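Side-chain contacts in Trypsin/chymotrypsin inhibitor (PDB 5YCZ), which inhibits the serine proteases trypsin and alpha-chymotrypsin as a plant Kunitz-type inhibitor: residues Trp90-Glu95 and Gly150-Leu155; Leu30-Pro35 and Gln86-Thr91. All blocks are in the same frame, centred on the assembly; numbering follows the deposited sequence.

Interaction 1: residues Trp90-Glu95 and Gly150-Leu155; sequences WTFDRE and GCLGTL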
# COMPACT_ATOMS: atom_id res chain seq x y z
N TRP A 90 -8.20 0.76 -4.45
CA TRP A 90 -9.22 0.53 -5.45
C TRP A 90 -10.17 1.71 -5.53
O TRP A 90 -10.56 2.28 -4.51
CB TRP A 90 -10.04 -0.70 -5.12
CG TRP A 90 -9.38 -1.99 -5.19
CD1 TRP A 90 -8.04 -2.26 -5.21
CD2 TRP A 90 -10.05 -3.25 -5.25
NE1 TRP A 90 -7.84 -3.62 -5.28
CE2 TRP A 90 -9.05 -4.24 -5.31
CE3 TRP A 90 -11.39 -3.63 -5.28
CZ2 TRP A 90 -9.36 -5.58 -5.38
CZ3 TRP A 90 -11.70 -4.96 -5.35
CH2 TRP A 90 -10.69 -5.93 -5.40
N THR A 91 -10.58 2.04 -6.75
CA THR A 91 -11.65 3.01 -6.94
C THR A 91 -12.42 2.56 -8.17
O THR A 91 -11.85 1.95 -9.08
CB THR A 91 -11.11 4.45 -7.07
OG1 THR A 91 -12.18 5.37 -7.36
CG2 THR A 91 -10.06 4.52 -8.17
N PHE A 92 -13.71 2.82 -8.18
CA PHE A 92 -14.52 2.37 -9.30
C PHE A 92 -14.61 3.51 -10.30
O PHE A 92 -15.25 4.53 -10.02
CB PHE A 92 -15.91 1.92 -8.86
CG PHE A 92 -16.70 1.30 -9.98
CD1 PHE A 92 -16.40 0.02 -10.43
CD2 PHE A 92 -17.72 2.00 -10.60
CE1 PHE A 92 -17.10 -0.55 -11.46
CE2 PHE A 92 -18.43 1.44 -11.65
CZ PHE A 92 -18.12 0.16 -12.08
N ASP A 93 -13.96 3.35 -11.45
CA ASP A 93 -14.06 4.32 -12.54
C ASP A 93 -15.43 4.13 -13.18
O ASP A 93 -15.68 3.14 -13.86
CB ASP A 93 -12.93 4.12 -13.54
CG ASP A 93 -12.95 5.14 -14.72
OD1 ASP A 93 -13.94 5.88 -14.89
OD2 ASP A 93 -11.97 5.19 -15.50
N ARG A 94 -16.34 5.08 -12.93
CA ARG A 94 -17.69 4.97 -13.49
C ARG A 94 -17.72 5.20 -14.99
O ARG A 94 -18.64 4.74 -15.65
CB ARG A 94 -18.65 5.94 -12.79
CG ARG A 94 -19.04 5.55 -11.37
CD ARG A 94 -20.12 6.47 -10.82
NE ARG A 94 -19.85 7.86 -11.18
CZ ARG A 94 -19.35 8.76 -10.34
NH1 ARG A 94 -19.13 10.01 -10.76
NH2 ARG A 94 -19.06 8.41 -9.09
N GLU A 95 -16.73 5.91 -15.56
CA GLU A 95 -16.74 6.06 -17.01
C GLU A 95 -16.35 4.76 -17.69
O GLU A 95 -16.99 4.36 -18.67
CB GLU A 95 -15.82 7.20 -17.44
CG GLU A 95 -16.39 8.14 -18.54
CD GLU A 95 -16.90 7.45 -19.87
OE1 GLU A 95 -16.36 6.42 -20.33
OE2 GLU A 95 -17.80 8.02 -20.54
N GLY A 150 -28.28 3.69 -2.76
CA GLY A 150 -27.75 2.36 -2.57
C GLY A 150 -26.42 2.17 -3.28
O GLY A 150 -25.75 3.12 -3.69
N CYS A 151 -26.04 0.91 -3.41
CA CYS A 151 -24.78 0.60 -4.05
C CYS A 151 -24.92 0.56 -5.57
O CYS A 151 -26.02 0.43 -6.12
CB CYS A 151 -24.26 -0.72 -3.51
SG CYS A 151 -24.14 -0.69 -1.74
N LEU A 152 -23.79 0.69 -6.26
CA LEU A 152 -23.85 0.51 -7.70
C LEU A 152 -24.10 -0.94 -8.05
O LEU A 152 -24.72 -1.22 -9.08
CB LEU A 152 -22.56 0.99 -8.36
CG LEU A 152 -22.14 2.43 -8.10
CD1 LEU A 152 -20.95 2.81 -8.97
CD2 LEU A 152 -23.32 3.40 -8.31
N GLY A 153 -23.62 -1.88 -7.22
CA GLY A 153 -23.83 -3.29 -7.46
C GLY A 153 -22.57 -4.10 -7.22
O GLY A 153 -21.60 -3.63 -6.64
N THR A 154 -22.59 -5.34 -7.69
CA THR A 154 -21.62 -6.35 -7.32
C THR A 154 -20.58 -6.52 -8.42
O THR A 154 -20.89 -6.43 -9.61
CB THR A 154 -22.34 -7.68 -7.03
OG1 THR A 154 -23.52 -7.42 -6.25
CG2 THR A 154 -21.46 -8.61 -6.23
N LEU A 155 -19.33 -6.77 -8.00
CA LEU A 155 -18.23 -6.97 -8.94
C LEU A 155 -18.29 -8.37 -9.53
O LEU A 155 -18.43 -9.36 -8.80
CB LEU A 155 -16.89 -6.76 -8.25
CG LEU A 155 -16.60 -5.33 -7.79
CD1 LEU A 155 -15.20 -5.20 -7.23
CD2 LEU A 155 -16.83 -4.33 -8.91

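Interaction 2: residues Leu30-Pro35 and Gln86-Thr91; sequences LTLAAP and QSTVWT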
# COMPACT_ATOMS: atom_id res chain seq x y z
N LEU A 30 -6.54 -12.05 -7.41
CA LEU A 30 -6.54 -10.70 -7.96
C LEU A 30 -5.13 -10.12 -7.99
O LEU A 30 -4.27 -10.48 -7.19
CB LEU A 30 -7.45 -9.77 -7.15
CG LEU A 30 -8.86 -10.31 -6.91
CD1 LEU A 30 -9.80 -9.26 -6.32
CD2 LEU A 30 -9.43 -10.81 -8.19
N THR A 31 -4.90 -9.21 -8.94
CA THR A 31 -3.62 -8.56 -9.15
C THR A 31 -3.87 -7.22 -9.85
O THR A 31 -5.00 -6.71 -9.87
CB THR A 31 -2.67 -9.51 -9.92
OG1 THR A 31 -1.37 -8.91 -10.09
CG2 THR A 31 -3.27 -9.88 -11.27
N LEU A 32 -2.81 -6.64 -10.42
CA LEU A 32 -2.83 -5.34 -11.07
C LEU A 32 -2.29 -5.50 -12.48
O LEU A 32 -1.28 -6.18 -12.67
CB LEU A 32 -1.97 -4.33 -10.30
CG LEU A 32 -2.49 -3.89 -8.94
CD1 LEU A 32 -1.61 -2.81 -8.30
CD2 LEU A 32 -3.91 -3.40 -9.12
N ALA A 33 -2.93 -4.88 -13.47
CA ALA A 33 -2.52 -5.08 -14.86
C ALA A 33 -2.78 -3.84 -15.71
O ALA A 33 -3.74 -3.10 -15.49
CB ALA A 33 -3.25 -6.27 -15.50
N ALA A 34 -1.92 -3.66 -16.71
CA ALA A 34 -2.09 -2.71 -17.80
C ALA A 34 -1.04 -3.03 -18.85
O ALA A 34 -0.01 -3.63 -18.52
CB ALA A 34 -1.97 -1.26 -17.31
N PRO A 35 -1.24 -2.69 -20.12
CA PRO A 35 -0.21 -3.00 -21.12
C PRO A 35 1.09 -2.30 -20.77
O PRO A 35 1.13 -1.40 -19.93
CB PRO A 35 -0.80 -2.47 -22.43
CG PRO A 35 -2.30 -2.41 -22.17
CD PRO A 35 -2.43 -2.05 -20.72
N GLN A 86 0.17 6.27 -9.08
CA GLN A 86 -1.13 6.32 -8.41
C GLN A 86 -1.15 5.37 -7.23
O GLN A 86 -0.48 4.33 -7.23
CB GLN A 86 -2.26 5.95 -9.39
CG GLN A 86 -2.35 6.86 -10.59
CD GLN A 86 -1.44 6.42 -11.73
OE1 GLN A 86 -1.02 5.26 -11.81
NE2 GLN A 86 -1.15 7.34 -12.63
N SER A 87 -1.96 5.71 -6.23
CA SER A 87 -2.15 4.79 -5.11
C SER A 87 -2.72 3.47 -5.62
O SER A 87 -3.41 3.42 -6.64
CB SER A 87 -3.07 5.40 -4.05
OG SER A 87 -4.42 5.46 -4.47
N THR A 88 -2.39 2.41 -4.92
CA THR A 88 -2.97 1.10 -5.18
C THR A 88 -4.30 0.89 -4.45
O THR A 88 -4.71 -0.26 -4.24
CB THR A 88 -1.98 0.02 -4.78
OG1 THR A 88 -1.52 0.28 -3.45
CG2 THR A 88 -0.79 0.02 -5.73
N VAL A 89 -4.96 1.97 -4.04
CA VAL A 89 -6.30 1.91 -3.47
C VAL A 89 -7.31 1.73 -4.59
O VAL A 89 -7.29 2.48 -5.57
CB VAL A 89 -6.60 3.18 -2.66
CG1 VAL A 89 -8.06 3.26 -2.33
CG2 VAL A 89 -5.81 3.20 -1.38
N TRP A 90 -8.20 0.76 -4.45
CA TRP A 90 -9.22 0.53 -5.45
C TRP A 90 -10.17 1.71 -5.53
O TRP A 90 -10.56 2.28 -4.51
CB TRP A 90 -10.04 -0.70 -5.12
CG TRP A 90 -9.38 -1.99 -5.19
CD1 TRP A 90 -8.04 -2.26 -5.21
CD2 TRP A 90 -10.05 -3.25 -5.25
NE1 TRP A 90 -7.84 -3.62 -5.28
CE2 TRP A 90 -9.05 -4.24 -5.31
CE3 TRP A 90 -11.39 -3.63 -5.28
CZ2 TRP A 90 -9.36 -5.58 -5.38
CZ3 TRP A 90 -11.70 -4.96 -5.35
CH2 TRP A 90 -10.69 -5.93 -5.40
N THR A 91 -10.58 2.04 -6.75
CA THR A 91 -11.65 3.01 -6.94
C THR A 91 -12.42 2.56 -8.17
O THR A 91 -11.85 1.95 -9.08
CB THR A 91 -11.11 4.45 -7.07
OG1 THR A 91 -12.18 5.37 -7.36
CG2 THR A 91 -10.06 4.52 -8.17

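Interaction 1: residues Trp90-Glu95 and Gly150-Leu155
In the beta-trefoil fold, W90 meets L155 in the buried interior and F92 meets L152 nearer its margin. Strand 91-93 and the start of strand 153-159 belong to separate sheets, with W90, R94 and L152 in the flanking loops. No hydrogen bond links the two segments, and side chains alone bridge them. The closest pair is F92 and L152. One methyl, L152 CD1, lies 3.7 Å from F92 CD2 and also touches F92 CE2. It comes to the ring obliquely. F92 already points toward segment 150-155 from the backbone, and with CG opposite the backbone N (chi1 -173°) its CD2-CE2 side comes to the methyl. Deeper in, L155 CD1 sits 4.0 Å from W90 CZ3, again at a slant to the ring. L166 and I168 of strand 164-168 and V99 of strand 98-100 pack around these side chains. At the outer end, the aliphatic part of R94 runs across the same L152 methyl, with R94 CG 4.1 Å from L152 CD1. Burial of methyls and aromatic carbons therefore carries this contact, while the polar end of R94 stays out of it.

Interaction 2: residues Leu30-Pro35 and Gln86-Thr91
L30 packs against the six-membered ring of W90, and this is the tight part of the contact. L30 CD1 lies 3.6 Å from W90 CH2 and 3.8 Å from W90 CZ2. The methyl arrives at the ring edge, near its plane, so it abuts the indole and does not lie over a face. L30 and W90 are both buried. The indole comes near L30 through its far end. V43 and I76 also touch it, and the F78 ring meets it with planes about 35° apart. Strand 30-33 pairs antiparallel with strand 42-45 in this beta-trefoil. Segment 86-91 runs from the loop into strand 91-93. Toward L32 the contact is looser. One methyl pair touches, L32 CD1 and T88 CG2 at 3.9 Å, and the L32 and T88 CA atoms stand 8.7 Å apart. At chi1 51°, T88 sends OG1 between its backbone N and carbonyl carbon, where it hydrogen-bonds to F78 O. This leaves CG2 for L32. L32 is partly exposed, and beyond it the chain runs out to the exposed P35. On the loop, V89 packs on P81 of the second subunit.

Interactions 1 and 2 overlap at W90 and T91, and W90 takes part in both. Its ring is met at different carbons, CZ3 in interaction 1 and the CH2-CZ2 side in interaction 2. W90 thus touches two strands of one antiparallel sheet, 30-33 and 153-159, which are not neighbours in it. Both contacts are mostly buried, apolar and without hydrogen bonds across the segments. Interaction 1 covers more surface, 190 against 141 Å², and its outer end is the exposed R94. Interaction 2 has its partly exposed end at L32, while the second subunit packs on the loop side, at V89. The W90 side chain also lies about 4 Å from that of L56, part of the predicted reactive bond.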